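Local coordinates for protein sulfide-quinone reductase (Aquifex aeolicus, PDB 3HYW) that oxidises hydrogen sulfide with a quinone as electron acceptor, using one bound FAD per subunit and releasing polysulfur, typically as cyclooctasulfur, at residues A[186-190]-A[191-195]; A[267-270]-A[271-274]; A[302-305]-A[306-310]; A[276-279]-A[280-284]; A[257-260]-A[261-264]. All coordinates share one frame; numbering follows the deposited sequence.

Contact 1: A[186-190]-A[191-195]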
loop_
_atom_site.group_PDB
_atom_site.type_symbol
_atom_site.label_atom_id
_atom_site.label_comp_id
_atom_site.label_asym_id
_atom_site.label_seq_id
_atom_site.Cartn_x
_atom_site.Cartn_y
_atom_site.Cartn_z
ATOM N N THR A 186 -1.730 -18.961 -2.890
ATOM C CA THR A 186 -0.605 -19.317 -2.027
ATOM C C THR A 186 -0.970 -19.564 -0.558
ATOM O O THR A 186 -1.930 -18.990 -0.023
ATOM C CB THR A 186 0.537 -18.268 -2.145
ATOM O OG1 THR A 186 1.636 -18.660 -1.316
ATOM C CG2 THR A 186 0.045 -16.867 -1.746
ATOM N N SER A 187 -0.192 -20.445 0.070
ATOM C CA SER A 187 -0.235 -20.685 1.507
ATOM C C SER A 187 0.368 -19.523 2.310
ATOM O O SER A 187 0.085 -19.376 3.501
ATOM C CB SER A 187 0.494 -21.989 1.832
ATOM O OG SER A 187 1.690 -22.120 1.065
ATOM N N GLU A 188 1.203 -18.707 1.664
ATOM C CA GLU A 188 1.739 -17.495 2.291
ATOM C C GLU A 188 0.601 -16.650 2.838
ATOM O O GLU A 188 -0.461 -16.567 2.205
ATOM C CB GLU A 188 2.493 -16.641 1.275
ATOM C CG GLU A 188 3.810 -17.197 0.781
ATOM C CD GLU A 188 4.199 -16.521 -0.510
ATOM O OE1 GLU A 188 3.555 -16.809 -1.542
ATOM O OE2 GLU A 188 5.103 -15.670 -0.493
ATOM N N PRO A 189 0.816 -16.010 4.006
ATOM C CA PRO A 189 -0.206 -15.146 4.591
ATOM C C PRO A 189 -0.453 -13.911 3.729
ATOM O O PRO A 189 -1.518 -13.316 3.800
ATOM C CB PRO A 189 0.402 -14.739 5.939
ATOM C CG PRO A 189 1.881 -14.899 5.755
ATOM C CD PRO A 189 2.032 -16.072 4.839
ATOM N N TYR A 190 0.543 -13.540 2.927
ATOM C CA TYR A 190 0.415 -12.434 1.975
ATOM C C TYR A 190 1.423 -12.631 0.855
ATOM O O TYR A 190 2.360 -13.414 0.994
ATOM C CB TYR A 190 0.630 -11.079 2.666
ATOM C CG TYR A 190 1.894 -11.002 3.486
ATOM C CD1 TYR A 190 3.124 -10.745 2.883
ATOM C CD2 TYR A 190 1.864 -11.188 4.867
ATOM C CE1 TYR A 190 4.291 -10.679 3.632
ATOM C CE2 TYR A 190 3.035 -11.122 5.629
ATOM C CZ TYR A 190 4.239 -10.871 4.999
ATOM O OH TYR A 190 5.404 -10.794 5.726
ATOM N N LEU A 191 1.235 -11.920 -0.251
ATOM C CA LEU A 191 2.153 -12.011 -1.385
ATOM C C LEU A 191 3.548 -11.549 -0.977
ATOM O O LEU A 191 3.685 -10.599 -0.219
ATOM C CB LEU A 191 1.647 -11.135 -2.525
ATOM C CG LEU A 191 0.827 -11.709 -3.684
ATOM C CD1 LEU A 191 -0.063 -12.885 -3.302
ATOM C CD2 LEU A 191 0.032 -10.588 -4.320
ATOM N N GLY A 192 4.582 -12.212 -1.485
ATOM C CA GLY A 192 5.945 -11.788 -1.205
ATOM C C GLY A 192 6.388 -12.030 0.229
ATOM O O GLY A 192 7.313 -11.366 0.714
ATOM N N HIS A 193 5.714 -12.962 0.909
ATOM C CA HIS A 193 6.159 -13.482 2.203
ATOM C C HIS A 193 7.366 -14.403 2.029
ATOM O O HIS A 193 8.334 -14.310 2.791
ATOM C CB HIS A 193 5.014 -14.228 2.903
ATOM C CG HIS A 193 5.377 -14.791 4.242
ATOM N ND1 HIS A 193 5.990 -16.017 4.394
ATOM C CD2 HIS A 193 5.178 -14.313 5.493
ATOM C CE1 HIS A 193 6.168 -16.263 5.679
ATOM N NE2 HIS A 193 5.686 -15.244 6.367
ATOM N N PHE A 194 7.285 -15.305 1.045
ATOM C CA PHE A 194 8.396 -16.186 0.636
ATOM C C PHE A 194 8.847 -17.219 1.682
ATOM O O PHE A 194 9.881 -17.858 1.509
ATOM C CB PHE A 194 9.625 -15.381 0.180
ATOM C CG PHE A 194 9.363 -14.412 -0.948
ATOM C CD1 PHE A 194 8.631 -14.793 -2.076
ATOM C CD2 PHE A 194 9.894 -13.122 -0.896
ATOM C CE1 PHE A 194 8.404 -13.888 -3.126
ATOM C CE2 PHE A 194 9.685 -12.209 -1.942
ATOM C CZ PHE A 194 8.936 -12.595 -3.061
ATOM N N GLY A 195 8.085 -17.383 2.757
ATOM C CA GLY A 195 8.526 -18.228 3.871
ATOM C C GLY A 195 9.609 -17.563 4.722
ATOM O O GLY A 195 10.292 -18.230 5.500
#

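Contact 2: A[267-270]-A[271-274]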
loop_
_atom_site.group_PDB
_atom_site.type_symbol
_atom_site.label_atom_id
_atom_site.label_comp_id
_atom_site.label_asym_id
_atom_site.label_seq_id
_atom_site.Cartn_x
_atom_site.Cartn_y
_atom_site.Cartn_z
ATOM N N VAL A 267 19.386 -38.661 13.429
ATOM C CA VAL A 267 19.829 -38.057 12.167
ATOM C C VAL A 267 18.644 -37.523 11.355
ATOM O O VAL A 267 18.707 -36.420 10.806
ATOM C CB VAL A 267 20.656 -39.057 11.315
ATOM C CG1 VAL A 267 21.067 -38.439 9.969
ATOM C CG2 VAL A 267 21.891 -39.536 12.084
ATOM N N ALA A 268 17.574 -38.311 11.281
ATOM C CA ALA A 268 16.361 -37.910 10.560
ATOM C C ALA A 268 15.364 -37.237 11.493
ATOM O O ALA A 268 14.908 -37.850 12.459
ATOM C CB ALA A 268 15.717 -39.124 9.884
ATOM N N ASN A 269 15.048 -35.972 11.213
ATOM C CA ASN A 269 13.994 -35.240 11.927
ATOM C C ASN A 269 12.665 -35.998 11.815
ATOM O O ASN A 269 12.225 -36.294 10.711
ATOM C CB ASN A 269 13.868 -33.816 11.346
ATOM C CG ASN A 269 12.752 -32.998 11.988
ATOM O OD1 ASN A 269 11.590 -33.412 12.017
ATOM N ND2 ASN A 269 13.097 -31.815 12.482
ATOM N N PRO A 270 12.025 -36.316 12.957
ATOM C CA PRO A 270 10.790 -37.114 12.941
ATOM C C PRO A 270 9.692 -36.539 12.040
ATOM O O PRO A 270 9.061 -37.289 11.276
ATOM C CB PRO A 270 10.330 -37.085 14.404
ATOM C CG PRO A 270 11.555 -36.852 15.183
ATOM C CD PRO A 270 12.428 -35.964 14.332
ATOM N N ALA A 271 9.499 -35.222 12.120
ATOM C CA ALA A 271 8.412 -34.526 11.428
ATOM C C ALA A 271 8.521 -34.507 9.906
ATOM O O ALA A 271 7.499 -34.512 9.219
ATOM C CB ALA A 271 8.267 -33.099 11.968
ATOM N N ASN A 272 9.743 -34.484 9.377
ATOM C CA ASN A 272 9.947 -34.269 7.936
ATOM C C ASN A 272 11.031 -35.115 7.259
ATOM O O ASN A 272 11.198 -35.036 6.043
ATOM C CB ASN A 272 10.201 -32.779 7.660
ATOM C CG ASN A 272 11.274 -32.190 8.557
ATOM O OD1 ASN A 272 12.330 -32.785 8.756
ATOM N ND2 ASN A 272 11.006 -31.009 9.101
ATOM N N LYS A 273 11.765 -35.904 8.044
ATOM C CA LYS A 273 12.855 -36.763 7.537
ATOM C C LYS A 273 14.060 -35.971 7.007
ATOM O O LYS A 273 14.918 -36.514 6.307
ATOM C CB LYS A 273 12.351 -37.777 6.492
ATOM C CG LYS A 273 11.452 -38.879 7.056
ATOM C CD LYS A 273 10.815 -39.711 5.944
ATOM C CE LYS A 273 9.990 -40.858 6.513
ATOM N NZ LYS A 273 9.207 -41.565 5.461
ATOM N N MET A 274 14.127 -34.692 7.355
ATOM C CA MET A 274 15.268 -33.876 6.977
ATOM C C MET A 274 16.390 -34.052 7.989
ATOM O O MET A 274 16.158 -34.555 9.096
ATOM C CB MET A 274 14.864 -32.408 6.824
ATOM C CG MET A 274 14.064 -32.162 5.565
ATOM S SD MET A 274 13.719 -30.429 5.256
ATOM C CE MET A 274 12.388 -30.097 6.350
#

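Contact 3: A[302-305]-A[306-310]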
loop_
_atom_site.group_PDB
_atom_site.type_symbol
_atom_site.label_atom_id
_atom_site.label_comp_id
_atom_site.label_asym_id
_atom_site.label_seq_id
_atom_site.Cartn_x
_atom_site.Cartn_y
_atom_site.Cartn_z
ATOM N N GLU A 302 8.640 -18.142 10.720
ATOM C CA GLU A 302 7.415 -17.896 11.477
ATOM C C GLU A 302 6.351 -18.954 11.218
ATOM O O GLU A 302 6.272 -19.512 10.125
ATOM C CB GLU A 302 6.866 -16.480 11.250
ATOM C CG GLU A 302 6.746 -16.026 9.806
ATOM C CD GLU A 302 6.287 -14.574 9.694
ATOM O OE1 GLU A 302 6.863 -13.699 10.389
ATOM O OE2 GLU A 302 5.355 -14.303 8.907
ATOM N N LYS A 303 5.561 -19.235 12.247
ATOM C CA LYS A 303 4.403 -20.108 12.143
ATOM C C LYS A 303 3.269 -19.286 11.531
ATOM O O LYS A 303 2.658 -18.450 12.195
ATOM C CB LYS A 303 4.024 -20.640 13.534
ATOM C CG LYS A 303 2.941 -21.731 13.562
ATOM C CD LYS A 303 2.656 -22.172 14.998
ATOM C CE LYS A 303 1.519 -23.210 15.098
ATOM N NZ LYS A 303 2.001 -24.622 14.881
ATOM N N THR A 304 3.018 -19.506 10.246
ATOM C CA THR A 304 1.991 -18.760 9.520
ATOM C C THR A 304 0.640 -19.471 9.672
ATOM O O THR A 304 0.620 -20.661 9.969
ATOM C CB THR A 304 2.375 -18.615 8.042
ATOM O OG1 THR A 304 2.705 -19.901 7.515
ATOM C CG2 THR A 304 3.593 -17.700 7.900
ATOM N N PRO A 305 -0.489 -18.747 9.490
ATOM C CA PRO A 305 -1.814 -19.377 9.655
ATOM C C PRO A 305 -2.005 -20.629 8.789
ATOM O O PRO A 305 -2.568 -21.622 9.253
ATOM C CB PRO A 305 -2.780 -18.267 9.244
ATOM C CG PRO A 305 -2.036 -17.001 9.544
ATOM C CD PRO A 305 -0.612 -17.314 9.160
ATOM N N ILE A 306 -1.541 -20.576 7.545
ATOM C CA ILE A 306 -1.397 -21.773 6.722
ATOM C C ILE A 306 0.091 -22.124 6.779
ATOM O O ILE A 306 0.930 -21.280 6.460
ATOM C CB ILE A 306 -1.861 -21.540 5.252
ATOM C CG1 ILE A 306 -3.279 -20.929 5.192
ATOM C CG2 ILE A 306 -1.748 -22.821 4.430
ATOM C CD1 ILE A 306 -4.409 -21.815 5.746
ATOM N N PRO A 307 0.428 -23.357 7.208
ATOM C CA PRO A 307 1.841 -23.676 7.429
ATOM C C PRO A 307 2.724 -23.446 6.205
ATOM O O PRO A 307 2.361 -23.824 5.087
ATOM C CB PRO A 307 1.811 -25.161 7.818
ATOM C CG PRO A 307 0.436 -25.366 8.383
ATOM C CD PRO A 307 -0.444 -24.506 7.523
ATOM N N THR A 308 3.863 -22.794 6.432
ATOM C CA THR A 308 4.889 -22.604 5.408
ATOM C C THR A 308 6.267 -22.871 6.021
ATOM O O THR A 308 6.422 -22.858 7.236
ATOM C CB THR A 308 4.869 -21.177 4.801
ATOM O OG1 THR A 308 5.136 -20.207 5.826
ATOM C CG2 THR A 308 3.528 -20.868 4.145
ATOM N N GLY A 309 7.261 -23.104 5.174
ATOM C CA GLY A 309 8.614 -23.373 5.648
ATOM C C GLY A 309 9.628 -22.415 5.059
ATOM O O GLY A 309 9.293 -21.578 4.213
ATOM N N VAL A 310 10.877 -22.557 5.502
ATOM C CA VAL A 310 11.948 -21.651 5.118
ATOM C C VAL A 310 12.647 -22.144 3.847
ATOM O O VAL A 310 12.960 -23.329 3.730
ATOM C CB VAL A 310 12.945 -21.408 6.308
ATOM C CG1 VAL A 310 13.778 -22.648 6.606
ATOM C CG2 VAL A 310 13.845 -20.195 6.052
HETATM O O HOH W 1 7.210 -19.239 7.470
HETATM O O HOH W 2 4.569 -22.048 9.390
#

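Contact 4: A[276-279]-A[280-284]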
loop_
_atom_site.group_PDB
_atom_site.type_symbol
_atom_site.label_atom_id
_atom_site.label_comp_id
_atom_site.label_asym_id
_atom_site.label_seq_id
_atom_site.Cartn_x
_atom_site.Cartn_y
_atom_site.Cartn_z
ATOM N N ILE A 276 18.911 -33.541 10.838
ATOM C CA ILE A 276 19.087 -32.778 12.069
ATOM C C ILE A 276 20.508 -32.223 12.089
ATOM O O ILE A 276 21.488 -32.969 12.043
ATOM C CB ILE A 276 18.805 -33.621 13.333
ATOM C CG1 ILE A 276 17.389 -34.216 13.278
ATOM C CG2 ILE A 276 18.994 -32.768 14.611
ATOM C CD1 ILE A 276 17.108 -35.308 14.337
ATOM N N VAL A 277 20.610 -30.898 12.109
ATOM C CA VAL A 277 21.910 -30.240 12.153
ATOM C C VAL A 277 21.919 -29.177 13.232
ATOM O O VAL A 277 20.857 -28.717 13.664
ATOM C CB VAL A 277 22.327 -29.612 10.781
ATOM C CG1 VAL A 277 22.567 -30.694 9.735
ATOM C CG2 VAL A 277 21.313 -28.564 10.284
ATOM N N ASN A 278 23.119 -28.813 13.674
ATOM C CA ASN A 278 23.290 -27.683 14.579
ATOM C C ASN A 278 23.686 -26.426 13.785
ATOM O O ASN A 278 23.552 -26.408 12.564
ATOM C CB ASN A 278 24.290 -28.023 15.700
ATOM C CG ASN A 278 25.682 -28.382 15.182
ATOM O OD1 ASN A 278 26.102 -27.952 14.101
ATOM N ND2 ASN A 278 26.418 -29.157 15.979
ATOM N N ARG A 279 24.175 -25.391 14.472
ATOM C CA ARG A 279 24.557 -24.124 13.828
ATOM C C ARG A 279 25.678 -24.292 12.798
ATOM O O ARG A 279 25.804 -23.496 11.858
ATOM C CB ARG A 279 25.000 -23.107 14.882
ATOM C CG ARG A 279 23.916 -22.733 15.881
ATOM C CD ARG A 279 24.451 -21.834 16.977
ATOM N NE ARG A 279 23.384 -21.457 17.894
ATOM C CZ ARG A 279 23.556 -21.185 19.181
ATOM N NH1 ARG A 279 22.508 -20.864 19.925
ATOM N NH2 ARG A 279 24.765 -21.245 19.729
ATOM N N CYS A 280 26.487 -25.327 12.990
ATOM C CA CYS A 280 27.662 -25.581 12.162
ATOM C C CYS A 280 27.346 -26.639 11.095
ATOM O O CYS A 280 28.240 -27.186 10.454
ATOM C CB CYS A 280 28.843 -25.985 13.053
ATOM S SG CYS A 280 29.276 -24.679 14.252
ATOM N N PHE A 281 26.051 -26.909 10.933
ATOM C CA PHE A 281 25.514 -27.869 9.956
ATOM C C PHE A 281 26.069 -29.278 10.109
ATOM O O PHE A 281 26.196 -30.043 9.148
ATOM C CB PHE A 281 25.555 -27.296 8.531
ATOM C CG PHE A 281 24.445 -26.317 8.289
ATOM C CD1 PHE A 281 24.472 -25.061 8.895
ATOM C CD2 PHE A 281 23.323 -26.685 7.555
ATOM C CE1 PHE A 281 23.412 -24.168 8.735
ATOM C CE2 PHE A 281 22.260 -25.796 7.391
ATOM C CZ PHE A 281 22.314 -24.533 7.971
ATOM N N GLN A 282 26.357 -29.595 11.367
ATOM C CA GLN A 282 26.828 -30.884 11.789
ATOM C C GLN A 282 25.709 -31.545 12.581
ATOM O O GLN A 282 24.992 -30.878 13.327
ATOM C CB GLN A 282 28.057 -30.662 12.672
ATOM C CG GLN A 282 28.600 -31.866 13.420
ATOM C CD GLN A 282 29.640 -31.439 14.434
ATOM O OE1 GLN A 282 29.360 -30.625 15.311
ATOM N NE2 GLN A 282 30.852 -31.963 14.303
ATOM N N ASN A 283 25.553 -32.856 12.418
ATOM C CA ASN A 283 24.613 -33.600 13.251
ATOM C C ASN A 283 25.091 -33.583 14.705
ATOM O O ASN A 283 26.272 -33.811 14.957
ATOM C CB ASN A 283 24.472 -35.039 12.763
ATOM C CG ASN A 283 23.383 -35.790 13.494
ATOM O OD1 ASN A 283 22.194 -35.479 13.364
ATOM N ND2 ASN A 283 23.780 -36.775 14.275
ATOM N N PRO A 284 24.185 -33.283 15.659
ATOM C CA PRO A 284 24.532 -33.229 17.080
ATOM C C PRO A 284 25.030 -34.541 17.684
ATOM O O PRO A 284 25.822 -34.512 18.629
ATOM C CB PRO A 284 23.210 -32.818 17.745
ATOM C CG PRO A 284 22.458 -32.114 16.667
ATOM C CD PRO A 284 22.778 -32.903 15.436
#

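Contact 5: A[257-260]-A[261-264]. With SO4 (sulfate ion), chain N.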
loop_
_atom_site.group_PDB
_atom_site.type_symbol
_atom_site.label_atom_id
_atom_site.label_comp_id
_atom_site.label_asym_id
_atom_site.label_seq_id
_atom_site.Cartn_x
_atom_site.Cartn_y
_atom_site.Cartn_z
ATOM N N PRO A 257 14.602 -37.604 2.417
ATOM C CA PRO A 257 14.559 -38.872 1.711
ATOM C C PRO A 257 14.611 -40.064 2.658
ATOM O O PRO A 257 14.857 -39.908 3.863
ATOM C CB PRO A 257 15.826 -38.817 0.862
ATOM C CG PRO A 257 16.803 -38.091 1.739
ATOM C CD PRO A 257 15.983 -37.108 2.559
ATOM N N GLU A 258 14.390 -41.250 2.103
ATOM C CA GLU A 258 14.441 -42.484 2.869
ATOM C C GLU A 258 15.851 -42.834 3.330
ATOM O O GLU A 258 16.022 -43.448 4.377
ATOM C CB GLU A 258 13.822 -43.631 2.071
ATOM C CG GLU A 258 12.330 -43.450 1.848
ATOM C CD GLU A 258 11.556 -43.367 3.155
ATOM O OE1 GLU A 258 11.487 -44.395 3.859
ATOM O OE2 GLU A 258 11.017 -42.280 3.473
ATOM N N VAL A 259 16.856 -42.427 2.559
ATOM C CA VAL A 259 18.255 -42.642 2.950
ATOM C C VAL A 259 18.572 -41.940 4.279
ATOM O O VAL A 259 19.299 -42.482 5.116
ATOM C CB VAL A 259 19.261 -42.237 1.820
ATOM C CG1 VAL A 259 19.183 -40.760 1.499
ATOM C CG2 VAL A 259 20.686 -42.627 2.194
ATOM N N VAL A 260 18.013 -40.748 4.476
ATOM C CA VAL A 260 18.174 -40.037 5.743
ATOM C C VAL A 260 17.399 -40.754 6.858
ATOM O O VAL A 260 17.952 -41.020 7.926
ATOM C CB VAL A 260 17.793 -38.544 5.631
ATOM C CG1 VAL A 260 17.798 -37.878 6.994
ATOM C CG2 VAL A 260 18.783 -37.823 4.734
ATOM N N ALA A 261 16.132 -41.075 6.589
ATOM C CA ALA A 261 15.291 -41.847 7.519
ATOM C C ALA A 261 15.960 -43.143 7.997
ATOM O O ALA A 261 15.763 -43.565 9.133
ATOM C CB ALA A 261 13.934 -42.142 6.884
ATOM N N SER A 262 16.766 -43.754 7.132
ATOM C CA SER A 262 17.456 -45.002 7.455
ATOM C C SER A 262 18.505 -44.877 8.575
ATOM O O SER A 262 18.841 -45.866 9.222
ATOM C CB SER A 262 18.086 -45.605 6.198
ATOM O OG SER A 262 19.237 -44.880 5.802
ATOM N N ALA A 263 18.999 -43.664 8.808
ATOM C CA ALA A 263 20.028 -43.421 9.831
ATOM C C ALA A 263 19.461 -43.280 11.255
ATOM O O ALA A 263 20.214 -43.164 12.227
ATOM C CB ALA A 263 20.867 -42.191 9.455
ATOM N N GLY A 264 18.138 -43.282 11.370
ATOM C CA GLY A 264 17.477 -43.255 12.675
ATOM C C GLY A 264 17.131 -41.852 13.131
ATOM O O GLY A 264 17.497 -40.867 12.472
HETATM S S SO4 N . 15.309 -41.758 -1.436
HETATM O O1 SO4 N . 14.838 -42.830 -2.297
HETATM O O2 SO4 N . 14.140 -41.190 -0.770
HETATM O O3 SO4 N . 16.261 -42.271 -0.456
HETATM O O4 SO4 N . 15.955 -40.746 -2.268
#

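Contact 1: A[186-190]-A[191-195]
Glu-188 reaches back across the bend of its own loop to the backbone of Phe-194, whose N-H meets OE2 at 2.7 Å and nearly straight (170°). The acid is held at its other oxygen as well: the hydroxyl OG1 of Thr-186 donates to OE1 (2.7 Å), and Tyr-161 bonds to the same oxygen from helix 158-173. Thr-186 OG1 also accepts from the N-H of Glu-188 in an ST turn, which fixes the start of the arm that carries the carboxylate. This buried part is the tight one. Between its ends the chain makes a type II beta turn from Tyr-190 to His-193, closed by a weak bond from His-193 N to Tyr-190 O, and Gly-192 supplies the positive phi the turn needs.

The other side, where Pro-189 and Tyr-190 are partly exposed, is held by carbon contacts around the His-193 ring. With CG anti to its own N (chi1 -180°), His-193 swings this ring back over the loop. Pro-189 CD lies over one face, 3.7 Å from the ring centroid. The edge of the His-193 ring, at CD2, is turned toward the face of Tyr-190 in an offset edge-to-face pair with planes 72° apart, and His-193 CB sits over that same Tyr-190 ring. His-193 ND1 takes the N-H of Gly-195, and NE2 bonds to Glu-302.

Phe-194, fixed through its backbone, belongs to the octathiocane pocket. Three donors, the Phe-194 amide and the Thr-186 and Tyr-161 hydroxyls, satisfy the buried carboxylate and probably favour its ionised form.

Contact 2: A[267-270]-A[271-274]
Lys-273 N donates to Asn-269 O at 2.7 Å, and the N-H of Asn-269 answers with a straight bond to Met-274 O at 2.8 Å. Asn-269 thus grips the returning chain with both its backbone groups. Its side chain adds a lighter hold: OD1 lies 2.8 Å from Ala-271 N, a weak, bent bond, and accepts a second weak one from Asn-272 N. The i+4 to i bond from Lys-273 N to Asn-269 O makes an alpha-turn, and Asn-269 N to Met-274 O closes the loop just outside it, in the connection between helix 258-261 and strand 289-291; Lys-273 takes a positive phi (67°).

Asn-272 makes a turn of its own: OD1 takes the N-H of Met-274 at 3.0 Å in an Asx turn. Its CG sits between backbone N and carbonyl carbon (chi1 50°), which brings OD1 back to the Met-274 amide and against Asn-269 CB at 3.2 Å. The two asparagine amides lie with planes 35° apart. With an alanine here, Met-274 N would probably lose its partner and the packing against Asn-269 CB would open. Farther out, Lys-273 NZ forms a salt bridge with Glu-258, and Ala-268 packs on Val-260 of helix 258-261.

Contact 3: A[302-305]-A[306-310]
Thr-304 and Thr-308 face each other across a bend in which Pro-305, with helical backbone angles, turns the chain before it runs on extended from Ile-306. The hydroxyl of Thr-304 carries most of the contact. It lies between its own N and carbonyl carbon (chi1 51°), facing the returning chain, and donates to Ile-306 O in a very short bond of 2.5 Å. The OG1 atoms of the two threonines come within 3.0 Å, their side chains crossing at about a right angle, and Thr-304 CG2 is 3.6 Å from Thr-308 OG1.

This loop links strand 289-291 to helix 314-332, and its two arms are bridged by water. One water donates to Glu-302 O and also bonds Thr-308 OG1, each at 2.8 Å; a second accepts the N-H groups of Thr-304 and Thr-308, each at 3.1 Å. The arm of Pro-307 and Gly-309 is tied by backbone bonds to Gly-153 and Val-154.

The Ile-306 side chain points off the bend, and its CB lies 3.4 Å from Ser-187 O of the neighbouring loop. A glycine in its place would probably open a gap against Ser-187 and give the chain after Pro-305 more freedom to turn. Thr-308 also packs on Phe-157.

Contact 4: A[276-279]-A[280-284]
Asn-278 and Phe-281 are the first and last residues of a type I beta turn, with the Phe-281 N-H bonded to Asn-278 O at 3.0 Å. Asn-278 N in turn donates to Gln-282 O at 2.8 Å, and a CA-H...O contact runs from Val-277 CA to Gln-282 O, 3.4 Å. With Phe-281 in a positive-phi conformation (57°), this fits a type I turn with a G1 beta bulge, filled here by phenylalanine.

Side-chain hydrogen bonds brace the turn from within. Asn-278 CG stands between its backbone N and carbonyl carbon (chi1 60°), which folds the amide over the loop. There OD1 accepts Cys-280 N at 2.9 Å, an Asx turn, and Gln-282 N at 3.2 Å. The two donors come from opposite faces of the amide plane, neither on a lone pair, and together should restrict its rotation. On the other side of the amide, Asn-278 ND2 makes a weak bond of 3.4 Å to Gln-282 OE1; the amide planes are 64° apart.

Covalent and outside bonds fix the turn to the C-terminal tail. Cys-280 forms a disulfide with Cys-422, and Arg-279 bonds through its guanidinium group to Ser-428 and to Asp-421 O. Gln-282 NE2 instead bonds Lys-287 O, near strand 289-291.

Apolar contacts flank the turn. Phe-281 packs on Met-320 and Val-324 of helix 314-332, its CD2 3.9 Å from Val-277 CG2. At the exposed end, Pro-284 lies crosswise to Ile-276, its CD 3.9 Å from CG2.

Contact 5: A[257-260]-A[261-264]
The N-terminus of the short helix 258-261, which carries Val-259 of the FAD pocket, receives a sulfate ion, and the chain leaving the helix closes its far end. Pro-257 takes the N-cap position; beyond it the N-H of Glu-258 points straight (168°) to sulfate O2 at 2.9 Å. Val-259 N reaches sulfate O3 at 3.1 Å. Lys-77 and Lys-108 also bond to the ion, which probably comes from the crystallisation liquor.

Two i+4 to i bonds follow, Ala-261 N to Pro-257 O at 3.2 Å and Ser-262 N to Glu-258 O at 2.9 Å. Ser-262 then folds its hydroxyl back, OG lying between N and carbonyl carbon (chi1 74°), to give Val-259 O a very short bond of 2.5 Å. Ser-262 OG also bonds Ile-81 N of strand 78-82, which ties the helix end to that strand. Ala-263 N makes an i+3 to i bond to Val-260 O at 3.0 Å. A type I turn from Ala-261 to Gly-264 continues the exit, closed by Gly-264 N on Ala-261 O at 3.3 Å. Gly-264 leaves with positive phi, at angles where a CB would press on the preceding carbonyl oxygen.

Buried Val-260 packs on Val-275. The two backbone N-H groups at the helix start, together with the two lysines, would probably stabilise a bound anion.

Contacts 2 and 5 touch, their centres about 8 Å apart, by charge and packing. Contact 2 also meets contact 4, where Val-267 O bonds Ile-276 N. Contacts 2 and 4 lie in the loop between helix 258-261 and strand 289-291; contact 5 is the helix and its exit. Contacts 1 and 3 form a second pair, their centres about 9 Å apart, joined by His-193 and Glu-302. Contact 1 is the most buried; contacts 2 to 5 are partly exposed. Their chemistry differs accordingly: a carboxylate and aromatic rings in contact 1, bridging waters in contact 3, asparagine-braced turns in 2 and 4, and an anion at a helix start in 5.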